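Local coordinates for uncharacterized protein (Bordetella bronchiseptica RB50, PDB 3BE3) that is of unknown function but belongs to the DUF1653 family, which is placed in the SH3 clan, at residues Arg9-Tyr21 and Gln69-Glu81. Residues are numbered along the deposited sequence; the frame is centred on the assembly and turned at random.
With SO4 (sulfate ion), chain D.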
loop_
_atom_site.group_PDB
_atom_site.type_symbol
_atom_site.label_atom_id
_atom_site.label_comp_id
_atom_site.label_asym_id
_atom_site.label_seq_id
_atom_site.Cartn_x
_atom_site.Cartn_y
_atom_site.Cartn_z
ATOM N N ARG B 9 -4.625 13.446 -4.924
ATOM C CA ARG B 9 -4.529 13.081 -6.328
ATOM C C ARG B 9 -3.370 12.113 -6.517
ATOM O O ARG B 9 -2.215 12.474 -6.309
ATOM C CB ARG B 9 -4.301 14.315 -7.206
ATOM C CG ARG B 9 -5.529 15.182 -7.409
ATOM C CD ARG B 9 -5.358 16.154 -8.580
ATOM N NE ARG B 9 -5.167 15.468 -9.856
ATOM C CZ ARG B 9 -5.070 16.083 -11.035
ATOM N NH1 ARG B 9 -5.144 17.405 -11.111
ATOM N NH2 ARG B 9 -4.895 15.377 -12.142
ATOM N N PRO B 10 -3.665 10.860 -6.901
ATOM C CA PRO B 10 -2.569 9.908 -7.100
ATOM C C PRO B 10 -1.789 10.345 -8.331
ATOM O O PRO B 10 -2.340 10.997 -9.219
ATOM C CB PRO B 10 -3.283 8.578 -7.325
ATOM C CG PRO B 10 -4.573 8.745 -6.601
ATOM C CD PRO B 10 -4.965 10.178 -6.975
ATOM N N GLY B 11 -0.513 9.988 -8.375
ATOM C CA GLY B 11 0.323 10.375 -9.499
ATOM C C GLY B 11 1.759 10.547 -9.053
ATOM O O GLY B 11 2.153 10.033 -8.011
ATOM N N VAL B 12 2.541 11.285 -9.830
ATOM C CA VAL B 12 3.943 11.505 -9.506
ATOM C C VAL B 12 4.142 12.690 -8.570
ATOM O O VAL B 12 3.586 13.770 -8.777
ATOM C CB VAL B 12 4.778 11.696 -10.801
ATOM C CG1 VAL B 12 6.252 11.949 -10.464
ATOM C CG2 VAL B 12 4.655 10.434 -11.670
ATOM N N TYR B 13 4.923 12.456 -7.522
ATOM C CA TYR B 13 5.219 13.473 -6.526
ATOM C C TYR B 13 6.716 13.654 -6.348
ATOM O O TYR B 13 7.482 12.692 -6.439
ATOM C CB TYR B 13 4.626 13.089 -5.165
ATOM C CG TYR B 13 3.139 13.318 -5.024
ATOM C CD1 TYR B 13 2.219 12.452 -5.590
ATOM C CD2 TYR B 13 2.654 14.410 -4.316
ATOM C CE1 TYR B 13 0.844 12.666 -5.457
ATOM C CE2 TYR B 13 1.291 14.629 -4.174
ATOM C CZ TYR B 13 0.388 13.760 -4.741
ATOM O OH TYR B 13 -0.955 13.987 -4.585
ATOM N N ARG B 14 7.129 14.888 -6.086
ATOM C CA ARG B 14 8.534 15.168 -5.830
ATOM C C ARG B 14 8.633 15.413 -4.324
ATOM O O ARG B 14 8.013 16.341 -3.803
ATOM C CB ARG B 14 9.001 16.417 -6.584
ATOM C CG ARG B 14 10.489 16.739 -6.369
ATOM C CD ARG B 14 10.861 18.079 -6.990
ATOM N NE ARG B 14 10.116 19.187 -6.400
ATOM C CZ ARG B 14 9.366 20.042 -7.089
ATOM N NH1 ARG B 14 9.250 19.930 -8.405
ATOM N NH2 ARG B 14 8.725 21.013 -6.462
ATOM N N HIS B 15 9.376 14.548 -3.633
ATOM C CA HIS B 15 9.588 14.657 -2.190
ATOM C C HIS B 15 10.464 15.902 -2.007
ATOM O O HIS B 15 11.259 16.233 -2.889
ATOM C CB HIS B 15 10.288 13.383 -1.682
ATOM C CG HIS B 15 10.603 13.394 -0.217
ATOM N ND1 HIS B 15 11.868 13.639 0.269
ATOM C CD2 HIS B 15 9.818 13.183 0.870
ATOM C CE1 HIS B 15 11.853 13.575 1.588
ATOM N NE2 HIS B 15 10.619 13.301 1.977
ATOM N N TYR B 16 10.333 16.599 -0.880
ATOM C CA TYR B 16 11.109 17.826 -0.679
ATOM C C TYR B 16 12.630 17.670 -0.764
ATOM O O TYR B 16 13.351 18.664 -0.903
ATOM C CB TYR B 16 10.718 18.497 0.648
ATOM C CG TYR B 16 11.228 17.829 1.908
ATOM C CD1 TYR B 16 12.457 18.168 2.452
ATOM C CD2 TYR B 16 10.459 16.890 2.580
ATOM C CE1 TYR B 16 12.909 17.588 3.645
ATOM C CE2 TYR B 16 10.903 16.303 3.772
ATOM C CZ TYR B 16 12.127 16.658 4.304
ATOM O OH TYR B 16 12.552 16.116 5.501
ATOM N N LYS B 17 13.125 16.440 -0.682
ATOM C CA LYS B 17 14.564 16.223 -0.768
ATOM C C LYS B 17 15.068 16.009 -2.193
ATOM O O LYS B 17 16.260 15.774 -2.403
ATOM C CB LYS B 17 15.000 15.055 0.121
ATOM C CG LYS B 17 15.146 15.438 1.589
ATOM C CD LYS B 17 15.837 14.347 2.413
ATOM C CE LYS B 17 17.353 14.301 2.179
ATOM N NZ LYS B 17 17.757 13.861 0.809
ATOM N N GLY B 18 14.163 16.083 -3.171
ATOM C CA GLY B 18 14.580 15.934 -4.556
ATOM C C GLY B 18 14.151 14.709 -5.356
ATOM O O GLY B 18 14.028 14.792 -6.577
ATOM N N ASP B 19 13.932 13.577 -4.690
ATOM C CA ASP B 19 13.532 12.363 -5.402
ATOM C C ASP B 19 12.049 12.306 -5.743
ATOM O O ASP B 19 11.220 12.916 -5.062
ATOM C CB ASP B 19 13.917 11.115 -4.593
ATOM C CG ASP B 19 15.423 10.952 -4.441
ATOM O OD1 ASP B 19 16.148 11.084 -5.453
ATOM O OD2 ASP B 19 15.880 10.679 -3.311
ATOM N N HIS B 20 11.722 11.556 -6.795
ATOM C CA HIS B 20 10.340 11.401 -7.258
ATOM C C HIS B 20 9.743 10.045 -6.895
ATOM O O HIS B 20 10.455 9.039 -6.800
ATOM C CB HIS B 20 10.266 11.618 -8.775
ATOM C CG HIS B 20 10.596 13.017 -9.191
ATOM N ND1 HIS B 20 9.632 13.986 -9.379
ATOM C CD2 HIS B 20 11.790 13.634 -9.373
ATOM C CE1 HIS B 20 10.217 15.140 -9.655
ATOM N NE2 HIS B 20 11.526 14.951 -9.656
ATOM N N TYR B 21 8.428 10.032 -6.690
ATOM C CA TYR B 21 7.713 8.815 -6.324
ATOM C C TYR B 21 6.384 8.735 -7.073
ATOM O O TYR B 21 5.837 9.760 -7.499
ATOM C CB TYR B 21 7.429 8.792 -4.808
ATOM C CG TYR B 21 8.655 8.786 -3.917
ATOM C CD1 TYR B 21 9.307 9.965 -3.571
ATOM C CD2 TYR B 21 9.169 7.596 -3.413
ATOM C CE1 TYR B 21 10.443 9.956 -2.745
ATOM C CE2 TYR B 21 10.304 7.578 -2.588
ATOM C CZ TYR B 21 10.934 8.757 -2.256
ATOM O OH TYR B 21 12.037 8.729 -1.428
ATOM N N GLN B 69 7.383 24.262 2.623
ATOM C CA GLN B 69 7.090 23.570 1.370
ATOM C C GLN B 69 6.445 22.209 1.622
ATOM O O GLN B 69 6.607 21.622 2.692
ATOM C CB GLN B 69 8.368 23.402 0.541
ATOM C CG GLN B 69 9.434 22.522 1.164
ATOM C CD GLN B 69 10.638 22.347 0.251
ATOM O OE1 GLN B 69 10.496 21.994 -0.922
ATOM N NE2 GLN B 69 11.830 22.590 0.787
ATOM N N PRO B 70 5.687 21.691 0.644
ATOM C CA PRO B 70 5.043 20.387 0.833
ATOM C C PRO B 70 6.070 19.286 1.049
ATOM O O PRO B 70 7.157 19.333 0.485
ATOM C CB PRO B 70 4.285 20.178 -0.481
ATOM C CG PRO B 70 4.053 21.560 -0.990
ATOM C CD PRO B 70 5.362 22.247 -0.682
ATOM N N ARG B 71 5.732 18.306 1.881
ATOM C CA ARG B 71 6.635 17.180 2.101
ATOM C C ARG B 71 6.718 16.469 0.751
ATOM O O ARG B 71 7.787 16.052 0.317
ATOM C CB ARG B 71 6.073 16.226 3.162
ATOM C CG ARG B 71 7.028 15.082 3.513
ATOM C CD ARG B 71 6.391 14.046 4.431
ATOM N NE ARG B 71 6.048 14.563 5.757
ATOM C CZ ARG B 71 6.934 14.918 6.684
ATOM N NH1 ARG B 71 8.238 14.821 6.447
ATOM N NH2 ARG B 71 6.512 15.359 7.864
ATOM N N PHE B 72 5.562 16.357 0.096
ATOM C CA PHE B 72 5.443 15.729 -1.222
ATOM C C PHE B 72 4.669 16.659 -2.158
ATOM O O PHE B 72 3.509 16.963 -1.895
ATOM C CB PHE B 72 4.696 14.393 -1.127
ATOM C CG PHE B 72 5.498 13.273 -0.502
ATOM C CD1 PHE B 72 5.434 13.016 0.865
ATOM C CD2 PHE B 72 6.313 12.458 -1.293
ATOM C CE1 PHE B 72 6.164 11.967 1.434
ATOM C CE2 PHE B 72 7.040 11.416 -0.737
ATOM C CZ PHE B 72 6.967 11.169 0.631
ATOM N N ALA B 73 5.303 17.110 -3.237
ATOM C CA ALA B 73 4.660 18.012 -4.205
ATOM C C ALA B 73 4.205 17.306 -5.480
ATOM O O ALA B 73 5.019 16.733 -6.205
ATOM C CB ALA B 73 5.602 19.152 -4.572
ATOM N N TYR B 74 2.905 17.361 -5.757
ATOM C CA TYR B 74 2.328 16.727 -6.948
ATOM C C TYR B 74 2.818 17.421 -8.217
ATOM O O TYR B 74 2.765 18.646 -8.316
ATOM C CB TYR B 74 0.790 16.804 -6.883
ATOM C CG TYR B 74 0.044 16.188 -8.062
ATOM C CD1 TYR B 74 0.004 14.815 -8.252
ATOM C CD2 TYR B 74 -0.626 16.990 -8.980
ATOM C CE1 TYR B 74 -0.691 14.250 -9.329
ATOM C CE2 TYR B 74 -1.318 16.433 -10.063
ATOM C CZ TYR B 74 -1.349 15.062 -10.238
ATOM O OH TYR B 74 -2.029 14.514 -11.315
ATOM N N VAL B 75 3.295 16.647 -9.193
ATOM C CA VAL B 75 3.757 17.247 -10.445
ATOM C C VAL B 75 3.146 16.607 -11.691
ATOM O O VAL B 75 3.647 16.786 -12.799
ATOM C CB VAL B 75 5.290 17.199 -10.589
ATOM C CG1 VAL B 75 5.955 17.805 -9.356
ATOM C CG2 VAL B 75 5.750 15.765 -10.819
ATOM N N GLY B 76 2.061 15.868 -11.514
ATOM C CA GLY B 76 1.419 15.255 -12.659
ATOM C C GLY B 76 1.616 13.756 -12.754
ATOM O O GLY B 76 1.673 13.061 -11.738
ATOM N N HIS B 77 1.731 13.258 -13.979
ATOM C CA HIS B 77 1.887 11.827 -14.210
ATOM C C HIS B 77 3.221 11.404 -14.805
ATOM O O HIS B 77 3.443 10.220 -15.059
ATOM C CB HIS B 77 0.737 11.337 -15.092
ATOM C CG HIS B 77 -0.599 11.442 -14.428
ATOM N ND1 HIS B 77 -0.950 10.663 -13.347
ATOM C CD2 HIS B 77 -1.637 12.292 -14.631
ATOM C CE1 HIS B 77 -2.141 11.030 -12.908
ATOM N NE2 HIS B 77 -2.580 12.017 -13.670
ATOM N N VAL B 78 4.118 12.362 -15.004
ATOM C CA VAL B 78 5.427 12.051 -15.557
ATOM C C VAL B 78 6.534 12.602 -14.672
ATOM O O VAL B 78 6.307 13.503 -13.871
ATOM C CB VAL B 78 5.582 12.637 -16.981
ATOM C CG1 VAL B 78 4.505 12.078 -17.885
ATOM C CG2 VAL B 78 5.498 14.161 -16.948
ATOM N N THR B 79 7.734 12.044 -14.803
ATOM C CA THR B 79 8.889 12.516 -14.039
ATOM C C THR B 79 9.738 13.400 -14.955
ATOM O O THR B 79 9.643 13.297 -16.178
ATOM C CB THR B 79 9.762 11.340 -13.532
ATOM O OG1 THR B 79 9.882 10.348 -14.565
ATOM C CG2 THR B 79 9.157 10.730 -12.283
ATOM N N PRO B 80 10.592 14.264 -14.372
ATOM C CA PRO B 80 11.452 15.162 -15.157
ATOM C C PRO B 80 12.608 14.523 -15.919
ATOM O O PRO B 80 13.079 13.436 -15.579
ATOM C CB PRO B 80 11.954 16.158 -14.112
ATOM C CG PRO B 80 12.064 15.309 -12.890
ATOM C CD PRO B 80 10.759 14.517 -12.928
ATOM N N GLU B 81 13.070 15.239 -16.942
ATOM C CA GLU B 81 14.179 14.821 -17.795
ATOM C C GLU B 81 15.507 15.194 -17.139
ATOM O O GLU B 81 15.589 16.180 -16.408
ATOM C CB GLU B 81 14.053 15.506 -19.163
ATOM C CG GLU B 81 15.167 15.208 -20.150
ATOM C CD GLU B 81 15.405 13.726 -20.330
ATOM O OE1 GLU B 81 16.203 13.162 -19.557
ATOM O OE2 GLU B 81 14.792 13.125 -21.239
HETATM S S SO4 D . 10.929 12.666 5.534
HETATM O O1 SO4 D . 9.760 12.889 4.658
HETATM O O2 SO4 D . 11.113 13.850 6.395
HETATM O O3 SO4 D . 10.696 11.485 6.377
HETATM O O4 SO4 D . 12.130 12.458 4.710
HETATM O O HOH W 1 -4.056 12.964 -10.358
#
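Strands 11-15 and 72-76 pair antiparallel inside the single sheet of this small SH3-clan fold. R14 and A73 form a hydrogen-bonded pair: R14 N donates a hydrogen bond to A73 O (2.8 Å), and A73 N donates one to R14 O. V75 N also bonds V12 O, and Y16 N bonds R71 O. Y13 faces Y74, and H15 faces F72, on the aromatic side of the sheet. The Y74 ring turns its edge to the face of Y13, planes 60° apart, and Y74 CB lies over that face. H15 CG is anti to the backbone N (chi1 178°), which carries the imidazole over F72; CD2 comes to 3.5 Å from F72 CZ, edge to face. W58 stacks on F72 and meets Y13 edge-to-face. Next to CD2, H15 NE2 donates a straight bond to sulfate O1 (2.8 Å, 176°). Y16 OH reaches sulfate O2 at 2.8 Å. R71 NH1 also binds the ion, while E60 salt-bridges R71 NH2 and I57 O takes R71 NE, which helps fix the guanidinium. The sulfate probably came from the crystallisation liquor. Donors from both segments, joined by R53 of strand 50-54, are consistent with a site suited to an anion.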